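Local structure of PT26-6P (Thermococcus sp., 2WB7) at residues G49-H54 and N83-T88. The protein is of unknown function, encoded by a family of euryarchaeal mobile elements, and combines two immunoglobulin-like domains with a helical domain. Residues are numbered along the deposited sequence; the frame is centred on the assembly and turned at random.
Sequences GQVLIH and NKVHIT
Val85 packs against Gln50 and Val51, just before strand 52-62, in the first immunoglobulin-like domain, a small worked example of how neighbouring sheets can be joined largely by side-chain packing. Segment 49-54 leads into strand 52-62 of one sheet, while segment 83-88 opens strand 85-96 of the other, and the backbones stay apart: the nearest CA atoms, those of Gln50 and Val85, are 7.2 Å from each other. Side chains from both segments bridge this distance. CB of Val85 points at the other segment and divides into two methyls. CG1, anti to the backbone N (chi1 171°), reaches Val51, where it lies 4.1 Å from CG2, the branch of that valine beside its own backbone N. The two valines meet at an oblique angle, methyl against methyl, in purely van der Waals contact. Leu73 and Ile75 of strand 66-75, with Phe208 and Leu210 of strand 198-213, extend the apolar surroundings of the pair. CG2 of Val85 touches the aliphatic start of Gln50 at CB, 4.3 Å away, before the amide end leads off. Both methyls approach the carbonyl O of Gln50, CG1 of Val85 at 4.2 Å and CG2 at 3.9 Å.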
loop_
_atom_site.group_PDB
_atom_site.type_symbol
_atom_site.label_atom_id
_atom_site.label_comp_id
_atom_site.label_asym_id
_atom_site.label_seq_id
_atom_site.Cartn_x
_atom_site.Cartn_y
_atom_site.Cartn_z
ATOM N N GLY A 49 -40.289 7.513 14.820
ATOM C CA GLY A 49 -39.603 8.482 15.665
ATOM C C GLY A 49 -39.674 9.890 15.108
ATOM O O GLY A 49 -39.763 10.090 13.893
ATOM N N GLN A 50 -39.640 10.871 16.010
ATOM C CA GLN A 50 -39.712 12.280 15.641
ATOM C C GLN A 50 -38.546 12.676 14.741
ATOM O O GLN A 50 -38.429 13.836 14.333
ATOM C CB GLN A 50 -39.702 13.165 16.895
ATOM C CG GLN A 50 -40.811 12.888 17.906
ATOM C CD GLN A 50 -40.387 11.881 18.960
ATOM O OE1 GLN A 50 -39.627 10.947 18.672
ATOM N NE2 GLN A 50 -40.871 12.067 20.197
ATOM N N VAL A 51 -37.666 11.715 14.470
ATOM C CA VAL A 51 -36.506 11.927 13.618
ATOM C C VAL A 51 -36.129 10.601 12.954
ATOM O O VAL A 51 -36.083 9.554 13.603
ATOM C CB VAL A 51 -35.303 12.450 14.423
ATOM C CG1 VAL A 51 -34.179 12.834 13.494
ATOM C CG2 VAL A 51 -35.705 13.623 15.279
ATOM N N LEU A 52 -35.894 10.645 11.649
ATOM C CA LEU A 52 -35.362 9.500 10.934
ATOM C C LEU A 52 -33.849 9.662 10.904
ATOM O O LEU A 52 -33.347 10.757 10.637
ATOM C CB LEU A 52 -35.924 9.424 9.514
ATOM C CG LEU A 52 -37.239 8.660 9.326
ATOM C CD1 LEU A 52 -37.091 7.168 9.709
ATOM C CD2 LEU A 52 -38.343 9.330 10.125
ATOM N N ILE A 53 -33.121 8.588 11.200
ATOM C CA ILE A 53 -31.662 8.654 11.257
ATOM C C ILE A 53 -31.039 7.757 10.200
ATOM O O ILE A 53 -31.361 6.573 10.126
ATOM C CB ILE A 53 -31.132 8.231 12.642
ATOM C CG1 ILE A 53 -31.943 8.914 13.752
ATOM C CG2 ILE A 53 -29.642 8.532 12.755
ATOM C CD1 ILE A 53 -31.371 8.748 15.159
ATOM N N HIS A 54 -30.160 8.336 9.382
ATOM C CA HIS A 54 -29.367 7.583 8.412
ATOM C C HIS A 54 -27.872 7.834 8.586
ATOM O O HIS A 54 -27.434 8.976 8.795
ATOM C CB HIS A 54 -29.795 7.925 6.991
ATOM C CG HIS A 54 -31.212 7.552 6.691
ATOM N ND1 HIS A 54 -31.562 6.330 6.159
ATOM C CD2 HIS A 54 -32.372 8.233 6.871
ATOM C CE1 HIS A 54 -32.875 6.274 6.019
ATOM N NE2 HIS A 54 -33.390 7.416 6.441
ATOM N N ASN A 83 -45.328 22.538 15.886
ATOM C CA ASN A 83 -44.868 21.388 16.648
ATOM C C ASN A 83 -43.411 21.047 16.366
ATOM O O ASN A 83 -43.067 19.909 16.052
ATOM C CB ASN A 83 -45.777 20.190 16.394
ATOM C CG ASN A 83 -47.052 20.269 17.190
ATOM O OD1 ASN A 83 -47.923 19.421 17.067
ATOM N ND2 ASN A 83 -47.170 21.304 18.016
ATOM N N LYS A 84 -42.562 22.056 16.505
ATOM C CA LYS A 84 -41.158 21.946 16.145
ATOM C C LYS A 84 -40.378 20.919 16.964
ATOM O O LYS A 84 -40.556 20.789 18.179
ATOM C CB LYS A 84 -40.489 23.314 16.238
ATOM C CG LYS A 84 -40.954 24.267 15.155
ATOM C CD LYS A 84 -40.437 25.669 15.415
ATOM C CE LYS A 84 -40.782 26.611 14.270
ATOM N NZ LYS A 84 -40.212 27.979 14.489
ATOM N N VAL A 85 -39.508 20.193 16.264
ATOM C CA VAL A 85 -38.593 19.248 16.876
ATOM C C VAL A 85 -37.281 19.957 17.203
ATOM O O VAL A 85 -36.673 20.560 16.332
ATOM C CB VAL A 85 -38.313 18.084 15.923
ATOM C CG1 VAL A 85 -37.201 17.234 16.466
ATOM C CG2 VAL A 85 -39.571 17.259 15.726
ATOM N N HIS A 86 -36.872 19.910 18.467
ATOM C CA HIS A 86 -35.592 20.489 18.898
ATOM C C HIS A 86 -34.569 19.382 19.096
ATOM O O HIS A 86 -34.875 18.364 19.726
ATOM C CB HIS A 86 -35.751 21.223 20.229
ATOM C CG HIS A 86 -36.566 22.472 20.147
ATOM N ND1 HIS A 86 -36.017 23.726 20.305
ATOM C CD2 HIS A 86 -37.890 22.662 19.940
ATOM C CE1 HIS A 86 -36.966 24.637 20.187
ATOM N NE2 HIS A 86 -38.112 24.017 19.969
ATOM N N ILE A 87 -33.357 19.566 18.579
ATOM C CA ILE A 87 -32.308 18.572 18.817
ATOM C C ILE A 87 -31.305 19.135 19.811
ATOM O O ILE A 87 -30.678 20.165 19.557
ATOM C CB ILE A 87 -31.626 18.141 17.517
ATOM C CG1 ILE A 87 -32.677 17.837 16.460
ATOM C CG2 ILE A 87 -30.802 16.904 17.747
ATOM C CD1 ILE A 87 -32.077 17.444 15.142
ATOM N N THR A 88 -31.172 18.478 20.958
ATOM C CA THR A 88 -30.363 19.040 22.038
ATOM C C THR A 88 -28.952 18.496 22.052
ATOM O O THR A 88 -28.017 19.154 22.539
ATOM C CB THR A 88 -30.971 18.760 23.405
ATOM O OG1 THR A 88 -32.388 18.935 23.330
ATOM C CG2 THR A 88 -30.393 19.728 24.438
#